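Local coordinates for Keto/oxoacid ferredoxin oxidoreductase, gamma subunit (Geobacter sulfurreducens, PDB 3ON3), which probably acts as the gamma subunit of a ferredoxin-dependent oxidoreductase that oxidises 2-oxoacids, at residues G34-S42 / K53-V63; T112-T120 / M173-K183. All coordinates share one frame; numbering follows the deposited sequence.

Contact 1: G34-S42 / K53-V63; sequences GKQAVQSQS and KSEVIISDGPV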
loop_
_atom_site.group_PDB
_atom_site.type_symbol
_atom_site.label_atom_id
_atom_site.label_comp_id
_atom_site.label_asym_id
_atom_site.label_seq_id
_atom_site.Cartn_x
_atom_site.Cartn_y
_atom_site.Cartn_z
ATOM N N GLY B 34 -11.226 -13.147 -7.330
ATOM C CA GLY B 34 -12.114 -12.663 -8.370
ATOM C C GLY B 34 -13.066 -11.557 -7.934
ATOM O O GLY B 34 -14.009 -11.207 -8.642
ATOM N N LYS B 35 -12.837 -10.997 -6.760
ATOM C CA LYS B 35 -13.681 -9.890 -6.324
ATOM C C LYS B 35 -13.062 -8.530 -6.677
ATOM O O LYS B 35 -12.016 -8.458 -7.329
ATOM C CB LYS B 35 -13.977 -9.997 -4.822
ATOM C CG LYS B 35 -14.629 -11.317 -4.433
ATOM C CD LYS B 35 -14.720 -11.495 -2.920
ATOM C CE LYS B 35 -15.515 -12.759 -2.558
ATOM N NZ LYS B 35 -15.767 -12.877 -1.092
ATOM N N GLN B 36 -13.727 -7.461 -6.259
ATOM C CA GLN B 36 -13.198 -6.114 -6.417
ATOM C C GLN B 36 -12.689 -5.663 -5.061
ATOM O O GLN B 36 -13.159 -6.133 -4.035
ATOM C CB GLN B 36 -14.292 -5.163 -6.902
ATOM C CG GLN B 36 -15.152 -5.740 -8.014
ATOM C CD GLN B 36 -15.080 -4.929 -9.285
ATOM O OE1 GLN B 36 -14.048 -4.337 -9.600
ATOM N NE2 GLN B 36 -16.181 -4.898 -10.028
ATOM N N ALA B 37 -11.732 -4.749 -5.047
ATOM C CA ALA B 37 -11.207 -4.289 -3.777
ATOM C C ALA B 37 -10.500 -2.953 -3.896
ATOM O O ALA B 37 -9.937 -2.606 -4.938
ATOM C CB ALA B 37 -10.280 -5.330 -3.161
ATOM N N VAL B 38 -10.538 -2.212 -2.801
ATOM C CA VAL B 38 -9.859 -0.941 -2.715
ATOM C C VAL B 38 -9.093 -0.916 -1.396
ATOM O O VAL B 38 -9.612 -1.296 -0.347
ATOM C CB VAL B 38 -10.861 0.217 -2.862
ATOM C CG1 VAL B 38 -11.756 0.310 -1.640
ATOM C CG2 VAL B 38 -10.141 1.542 -3.148
ATOM N N GLN B 39 -7.827 -0.532 -1.464
ATOM C CA GLN B 39 -6.985 -0.466 -0.272
ATOM C C GLN B 39 -6.453 0.964 -0.134
ATOM O O GLN B 39 -6.091 1.585 -1.123
ATOM C CB GLN B 39 -5.835 -1.463 -0.394
ATOM C CG GLN B 39 -5.093 -1.724 0.893
ATOM C CD GLN B 39 -4.191 -0.569 1.290
ATOM O OE1 GLN B 39 -3.520 0.033 0.445
ATOM N NE2 GLN B 39 -4.160 -0.263 2.582
ATOM N N SER B 40 -6.407 1.490 1.082
ATOM C CA SER B 40 -6.028 2.891 1.263
ATOM C C SER B 40 -5.678 3.223 2.700
ATOM O O SER B 40 -6.077 2.519 3.618
ATOM C CB SER B 40 -7.162 3.813 0.821
ATOM O OG SER B 40 -8.240 3.744 1.737
ATOM N N GLN B 41 -4.933 4.310 2.874
ATOM C CA GLN B 41 -4.594 4.840 4.190
ATOM C C GLN B 41 -4.599 6.358 4.151
ATOM O O GLN B 41 -4.137 6.965 3.176
ATOM C CB GLN B 41 -3.221 4.353 4.660
ATOM C CG GLN B 41 -2.279 4.002 3.527
ATOM C CD GLN B 41 -2.569 2.622 2.958
ATOM O OE1 GLN B 41 -2.835 1.681 3.707
ATOM N NE2 GLN B 41 -2.512 2.494 1.633
ATOM N N SER B 42 -5.112 6.960 5.221
ATOM C CA SER B 42 -5.148 8.409 5.365
ATOM C C SER B 42 -4.055 8.918 6.295
ATOM O O SER B 42 -3.684 8.251 7.266
ATOM C CB SER B 42 -6.510 8.860 5.894
ATOM O OG SER B 42 -7.520 8.679 4.917
ATOM N N LYS B 53 -3.943 3.323 10.956
ATOM C CA LYS B 53 -4.731 2.278 10.312
ATOM C C LYS B 53 -4.593 2.311 8.803
ATOM O O LYS B 53 -4.289 3.358 8.206
ATOM C CB LYS B 53 -6.212 2.417 10.654
ATOM C CG LYS B 53 -6.844 3.686 10.081
ATOM C CD LYS B 53 -8.354 3.614 10.100
ATOM C CE LYS B 53 -8.957 4.836 9.432
ATOM N NZ LYS B 53 -8.517 4.926 8.019
ATOM N N SER B 54 -4.827 1.151 8.197
ATOM C CA SER B 54 -5.029 1.046 6.762
ATOM C C SER B 54 -6.370 0.335 6.555
ATOM O O SER B 54 -6.829 -0.411 7.427
ATOM C CB SER B 54 -3.878 0.287 6.103
ATOM O OG SER B 54 -4.091 -1.115 6.157
ATOM N N GLU B 55 -7.021 0.594 5.431
ATOM C CA GLU B 55 -8.361 0.059 5.214
ATOM C C GLU B 55 -8.443 -0.798 3.966
ATOM O O GLU B 55 -7.692 -0.593 3.007
ATOM C CB GLU B 55 -9.384 1.184 5.095
ATOM C CG GLU B 55 -9.615 1.969 6.363
ATOM C CD GLU B 55 -10.696 3.011 6.183
ATOM O OE1 GLU B 55 -11.380 2.973 5.134
ATOM O OE2 GLU B 55 -10.865 3.863 7.082
ATOM N N VAL B 56 -9.357 -1.761 3.984
ATOM C CA VAL B 56 -9.670 -2.503 2.774
ATOM C C VAL B 56 -11.175 -2.724 2.670
ATOM O O VAL B 56 -11.846 -3.061 3.648
ATOM C CB VAL B 56 -8.860 -3.839 2.641
ATOM C CG1 VAL B 56 -9.022 -4.700 3.877
ATOM C CG2 VAL B 56 -9.284 -4.614 1.381
ATOM N N ILE B 57 -11.697 -2.501 1.477
ATOM C CA ILE B 57 -13.103 -2.702 1.214
ATOM C C ILE B 57 -13.200 -3.661 0.048
ATOM O O ILE B 57 -12.589 -3.442 -1.000
ATOM C CB ILE B 57 -13.821 -1.389 0.847
ATOM C CG1 ILE B 57 -13.544 -0.295 1.895
ATOM C CG2 ILE B 57 -15.317 -1.640 0.684
ATOM C CD1 ILE B 57 -13.901 1.109 1.408
ATOM N N ILE B 58 -13.951 -4.736 0.255
ATOM C CA ILE B 58 -14.075 -5.811 -0.720
ATOM C C ILE B 58 -15.538 -5.965 -1.065
ATOM O O ILE B 58 -16.413 -5.750 -0.227
ATOM C CB ILE B 58 -13.512 -7.123 -0.125
ATOM C CG1 ILE B 58 -11.995 -7.003 0.060
ATOM C CG2 ILE B 58 -13.901 -8.350 -0.961
ATOM C CD1 ILE B 58 -11.442 -7.997 1.061
ATOM N N SER B 59 -15.820 -6.325 -2.305
ATOM C CA SER B 59 -17.201 -6.540 -2.691
ATOM C C SER B 59 -17.311 -7.359 -3.965
ATOM O O SER B 59 -16.404 -7.352 -4.816
ATOM C CB SER B 59 -17.918 -5.204 -2.847
ATOM O OG SER B 59 -19.289 -5.408 -3.099
ATOM N N ASP B 60 -18.419 -8.085 -4.078
ATOM C CA ASP B 60 -18.733 -8.818 -5.293
ATOM C C ASP B 60 -18.933 -7.841 -6.446
ATOM O O ASP B 60 -18.755 -8.194 -7.615
ATOM C CB ASP B 60 -19.987 -9.669 -5.096
ATOM C CG ASP B 60 -19.698 -10.970 -4.376
ATOM O OD1 ASP B 60 -18.802 -11.713 -4.831
ATOM O OD2 ASP B 60 -20.370 -11.255 -3.363
ATOM N N GLY B 61 -19.300 -6.609 -6.110
ATOM C CA GLY B 61 -19.457 -5.574 -7.110
ATOM C C GLY B 61 -18.442 -4.456 -6.970
ATOM O O GLY B 61 -17.356 -4.655 -6.415
ATOM N N PRO B 62 -18.794 -3.268 -7.484
ATOM C CA PRO B 62 -17.999 -2.040 -7.404
ATOM C C PRO B 62 -17.690 -1.651 -5.963
ATOM O O PRO B 62 -18.513 -1.861 -5.068
ATOM C CB PRO B 62 -18.917 -0.997 -8.044
ATOM C CG PRO B 62 -19.766 -1.778 -8.984
ATOM C CD PRO B 62 -20.017 -3.079 -8.284
ATOM N N VAL B 63 -16.506 -1.080 -5.755
ATOM C CA VAL B 63 -16.019 -0.744 -4.423
ATOM C C VAL B 63 -15.302 0.611 -4.442
ATOM O O VAL B 63 -14.112 0.698 -4.135
ATOM C CB VAL B 63 -15.042 -1.834 -3.910
ATOM C CG1 VAL B 63 -14.709 -1.608 -2.461
ATOM C CG2 VAL B 63 -15.632 -3.214 -4.081
#
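V38 sets CG1 between its backbone N and carbonyl carbon (chi1 70°), which brings this methyl to I57 CB at 3.7 Å and V63 CG1 at 3.6 Å. On the other face of the strand Q39 carries CG anti to the backbone N (chi1 -166°) and bends at chi2, laying its amide beside S54, with NE2 3.6 Å from S54 CB.

The frame is an antiparallel beta hairpin. Q36-S59, V38-I57 and S40-E55 are hydrogen-bonded pairs, each closed by two backbone bonds; A37-I58 and Q39-V56 are the non-hydrogen-bonded pairs between them. Branched residues such as V38, V56, I57 and I58 suit such extended chain, and small A37 leaves room for I58 CG1. At the end of the strand, S59 OG accepts from G61 N, an ST turn, and the chain folds back so that V63 CG2 meets Q36 CB at 3.7 Å.

The amides of Q39 and Q41 clasp each other: Q41 NE2 gives to a lone pair of Q39 OE1 (2.9 Å), and Q39 NE2 gives to Q41 OE1 (2.6 Å). Glutamine suits this buried place because it both donates and accepts. A leucine for Q39 would probably leave the Q41 amide without its mate here and in the second subunit, whose Q41 NE2 also bonds Q39 OE1.

Beyond the hairpin, helix 18-32 covers Q39 and I58, strand 6-12 pairs with strand 52-59, and strand 36-43 joins a strand of the second subunit, continuing the sheet across the interface.

Contact 2: T112-T120 / M173-K183; sequences TTAFNIINT and MGFEKALAAKK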
loop_
_atom_site.group_PDB
_atom_site.type_symbol
_atom_site.label_atom_id
_atom_site.label_comp_id
_atom_site.label_asym_id
_atom_site.label_seq_id
_atom_site.Cartn_x
_atom_site.Cartn_y
_atom_site.Cartn_z
ATOM N N THR B 112 -15.324 -10.867 19.588
ATOM C CA THR B 112 -13.960 -10.527 19.965
ATOM C C THR B 112 -13.055 -11.742 20.074
ATOM O O THR B 112 -13.374 -12.719 20.751
ATOM C CB THR B 112 -13.929 -9.772 21.307
ATOM O OG1 THR B 112 -14.698 -8.571 21.192
ATOM C CG2 THR B 112 -12.507 -9.413 21.676
ATOM N N THR B 113 -11.914 -11.665 19.402
ATOM C CA THR B 113 -10.898 -12.690 19.510
ATOM C C THR B 113 -9.587 -12.047 19.880
ATOM O O THR B 113 -9.230 -11.013 19.333
ATOM C CB THR B 113 -10.712 -13.460 18.192
ATOM O OG1 THR B 113 -11.935 -14.124 17.865
ATOM C CG2 THR B 113 -9.593 -14.496 18.332
ATOM N N ALA B 114 -8.875 -12.665 20.813
ATOM C CA ALA B 114 -7.618 -12.115 21.292
ATOM C C ALA B 114 -6.581 -13.211 21.454
ATOM O O ALA B 114 -6.849 -14.232 22.075
ATOM C CB ALA B 114 -7.834 -11.383 22.628
ATOM N N PHE B 115 -5.402 -13.006 20.882
ATOM C CA PHE B 115 -4.286 -13.906 21.134
ATOM C C PHE B 115 -2.975 -13.188 20.974
ATOM O O PHE B 115 -2.948 -12.022 20.579
ATOM C CB PHE B 115 -4.352 -15.212 20.305
ATOM C CG PHE B 115 -3.990 -15.070 18.839
ATOM C CD1 PHE B 115 -2.689 -15.297 18.408
ATOM C CD2 PHE B 115 -4.964 -14.782 17.890
ATOM C CE1 PHE B 115 -2.343 -15.213 17.055
ATOM C CE2 PHE B 115 -4.641 -14.691 16.526
ATOM C CZ PHE B 115 -3.321 -14.906 16.106
ATOM N N ASN B 116 -1.897 -13.877 21.326
ATOM C CA ASN B 116 -0.568 -13.287 21.309
ATOM C C ASN B 116 0.004 -13.160 19.899
ATOM O O ASN B 116 1.006 -13.779 19.572
ATOM C CB ASN B 116 0.379 -14.084 22.214
ATOM C CG ASN B 116 0.517 -15.538 21.791
ATOM O OD1 ASN B 116 -0.303 -16.072 21.032
ATOM N ND2 ASN B 116 1.559 -16.189 22.285
ATOM N N ILE B 117 -0.645 -12.342 19.078
ATOM C CA ILE B 117 -0.241 -12.133 17.687
ATOM C C ILE B 117 1.234 -11.798 17.519
ATOM O O ILE B 117 1.943 -12.411 16.716
ATOM C CB ILE B 117 -1.043 -10.996 17.032
ATOM C CG1 ILE B 117 -2.532 -11.353 16.979
ATOM C CG2 ILE B 117 -0.521 -10.734 15.630
ATOM C CD1 ILE B 117 -3.464 -10.187 16.616
ATOM N N ILE B 118 1.685 -10.798 18.258
ATOM C CA ILE B 118 3.047 -10.310 18.108
ATOM C C ILE B 118 4.043 -11.373 18.563
ATOM O O ILE B 118 5.071 -11.594 17.935
ATOM C CB ILE B 118 3.257 -8.977 18.880
ATOM C CG1 ILE B 118 2.818 -7.788 18.020
ATOM C CG2 ILE B 118 4.712 -8.779 19.187
ATOM C CD1 ILE B 118 1.721 -6.962 18.596
ATOM N N ASN B 119 3.704 -12.055 19.646
ATOM C CA ASN B 119 4.592 -13.020 20.257
ATOM C C ASN B 119 4.601 -14.335 19.503
ATOM O O ASN B 119 5.591 -15.062 19.515
ATOM C CB ASN B 119 4.172 -13.256 21.697
ATOM C CG ASN B 119 5.341 -13.551 22.586
ATOM O OD1 ASN B 119 5.652 -14.713 22.852
ATOM N ND2 ASN B 119 6.015 -12.501 23.043
ATOM N N THR B 120 3.486 -14.646 18.858
ATOM C CA THR B 120 3.462 -15.757 17.919
ATOM C C THR B 120 4.538 -15.504 16.860
ATOM O O THR B 120 5.427 -16.330 16.656
ATOM C CB THR B 120 2.086 -15.917 17.243
ATOM O OG1 THR B 120 1.116 -16.353 18.211
ATOM C CG2 THR B 120 2.170 -16.940 16.110
HETATM N N MSE B 173 -0.154 -20.144 11.230
HETATM C CA MSE B 173 -0.316 -20.016 12.670
HETATM C C MSE B 173 -1.310 -18.945 13.091
HETATM O O MSE B 173 -2.071 -19.145 14.047
HETATM C CB MSE B 173 1.024 -19.775 13.348
HETATM C CG MSE B 173 1.996 -20.930 13.185
HETATM SE SE MSE B 173 3.379 -20.922 14.566
HETATM C CE MSE B 173 2.258 -21.411 16.092
ATOM N N GLY B 174 -1.283 -17.798 12.416
ATOM C CA GLY B 174 -2.284 -16.779 12.670
ATOM C C GLY B 174 -3.669 -17.399 12.470
ATOM O O GLY B 174 -4.591 -17.263 13.298
ATOM N N PHE B 175 -3.795 -18.084 11.342
ATOM C CA PHE B 175 -5.009 -18.768 10.931
ATOM C C PHE B 175 -5.472 -19.752 11.995
ATOM O O PHE B 175 -6.622 -19.713 12.423
ATOM C CB PHE B 175 -4.736 -19.512 9.622
ATOM C CG PHE B 175 -5.950 -20.109 8.981
ATOM C CD1 PHE B 175 -6.735 -19.352 8.117
ATOM C CD2 PHE B 175 -6.269 -21.446 9.185
ATOM C CE1 PHE B 175 -7.831 -19.906 7.490
ATOM C CE2 PHE B 175 -7.369 -22.018 8.550
ATOM C CZ PHE B 175 -8.150 -21.249 7.702
ATOM N N GLU B 176 -4.568 -20.621 12.431
ATOM C CA GLU B 176 -4.914 -21.660 13.394
ATOM C C GLU B 176 -5.345 -21.063 14.739
ATOM O O GLU B 176 -6.393 -21.428 15.274
ATOM C CB GLU B 176 -3.732 -22.587 13.646
ATOM C CG GLU B 176 -3.236 -23.360 12.457
ATOM C CD GLU B 176 -1.968 -24.109 12.769
ATOM O OE1 GLU B 176 -1.298 -23.756 13.763
ATOM O OE2 GLU B 176 -1.637 -25.040 12.018
ATOM N N LYS B 177 -4.518 -20.172 15.281
ATOM C CA LYS B 177 -4.736 -19.619 16.622
ATOM C C LYS B 177 -6.002 -18.770 16.728
ATOM O O LYS B 177 -6.697 -18.831 17.734
ATOM C CB LYS B 177 -3.533 -18.811 17.102
ATOM C CG LYS B 177 -2.276 -19.621 17.353
ATOM C CD LYS B 177 -1.280 -18.784 18.135
ATOM C CE LYS B 177 0.022 -19.505 18.367
ATOM N NZ LYS B 177 0.784 -18.852 19.473
ATOM N N ALA B 178 -6.305 -17.986 15.701
ATOM C CA ALA B 178 -7.567 -17.251 15.695
ATOM C C ALA B 178 -8.776 -18.188 15.821
ATOM O O ALA B 178 -9.721 -17.897 16.553
ATOM C CB ALA B 178 -7.694 -16.414 14.451
ATOM N N LEU B 179 -8.749 -19.300 15.091
ATOM C CA LEU B 179 -9.856 -20.235 15.118
ATOM C C LEU B 179 -10.003 -20.795 16.528
ATOM O O LEU B 179 -11.098 -20.882 17.033
ATOM C CB LEU B 179 -9.678 -21.358 14.077
ATOM C CG LEU B 179 -9.861 -20.865 12.633
ATOM C CD1 LEU B 179 -9.559 -21.968 11.609
ATOM C CD2 LEU B 179 -11.251 -20.248 12.389
ATOM N N ALA B 180 -8.885 -21.135 17.165
ATOM C CA ALA B 180 -8.921 -21.765 18.474
ATOM C C ALA B 180 -9.169 -20.754 19.603
ATOM O O ALA B 180 -9.690 -21.118 20.646
ATOM C CB ALA B 180 -7.644 -22.563 18.720
ATOM N N ALA B 181 -8.820 -19.489 19.383
ATOM C CA ALA B 181 -8.946 -18.485 20.432
ATOM C C ALA B 181 -10.346 -17.880 20.487
ATOM O O ALA B 181 -10.780 -17.407 21.532
ATOM C CB ALA B 181 -7.890 -17.386 20.278
ATOM N N LYS B 182 -11.056 -17.905 19.367
ATOM C CA LYS B 182 -12.337 -17.223 19.299
ATOM C C LYS B 182 -13.386 -17.880 20.212
ATOM O O LYS B 182 -13.223 -19.028 20.663
ATOM C CB LYS B 182 -12.827 -17.162 17.856
ATOM C CG LYS B 182 -13.243 -18.499 17.310
ATOM C CD LYS B 182 -13.765 -18.393 15.880
ATOM C CE LYS B 182 -14.106 -19.806 15.369
ATOM N NZ LYS B 182 -14.817 -19.790 14.062
ATOM N N LYS B 183 -14.454 -17.151 20.509
ATOM C CA LYS B 183 -15.535 -17.748 21.291
ATOM C C LYS B 183 -16.377 -18.644 20.388
ATOM O O LYS B 183 -16.402 -19.860 20.558
ATOM C CB LYS B 183 -16.399 -16.692 21.975
ATOM C CG LYS B 183 -15.736 -16.032 23.185
ATOM C CD LYS B 183 -14.590 -15.089 22.797
ATOM C CE LYS B 183 -14.078 -14.315 24.018
ATOM N NZ LYS B 183 -13.258 -13.113 23.669
HETATM O O HOH W 1 -14.679 -14.494 19.530
HETATM O O HOH W 2 -10.323 -14.756 22.522
HETATM O O HOH W 3 -0.565 -19.244 21.812
#
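T112 meets the end of the chain: its carbonyl O accepts from K183 NZ at 2.9 Å, the long lysine bending at chi2 to reach back. This is alpha/beta packing, in which the C-terminal part of helix 164-181 lies over outermost strand 111-115 and the turn that leads from it into helix 117-125. A water links T112 O, T113 OG1 and K183 N.

T113 turns its methyl CG2 to A181 CB (3.9 Å), while OG1 faces the water; threonine suits a place that needs a methyl on one side and a hydroxyl on the other. At A114 a second water joins the backbone N to A181 O, and A114 O touches A181 CB.

F115 points into the interface. With CG between the backbone N and the carbonyl carbon (chi1 75°), its ring lies under K177 CB, a CH-pi contact 3.8 Å from the centroid, and I117 CG1 approaches the opposite face. A178 CB closes on CE2 at 4.1 Å; G174 and A178 are small enough to let the ring settle against the helix, and A138 of helix 131-143 also touches it.

N116, centre of an inverse gamma turn, bonds K177 NZ only weakly through OD1. K177 runs extended past F115 to T120, tip to tip, and its ammonium also forms a salt bridge with D124. T120 OG1 accepts a hydrogen bond from K177 NZ (2.8 Å) and donates one to N116 O (2.9 Å), from 53° above the carbonyl plane.

How the contacts relate
Both contacts reach the same mixed sheet, at its two outermost strands within the chain, on opposite sides of the chain's centre; their nearest atoms are about 14 Å apart. Each is partly buried, so neither is purely core or purely surface. Contact 1 joins strand to strand, and paired backbone bonds carry it; its buried amides face helix 18-32 and the second subunit. Contact 2 joins strand to helix, with side chains and waters doing the work that backbone pairing does in contact 1, and a lysine reaching across an aromatic ring to polar partners. The first edge is extended by another subunit, whereas no other chain of the assembly touches the segments of the second.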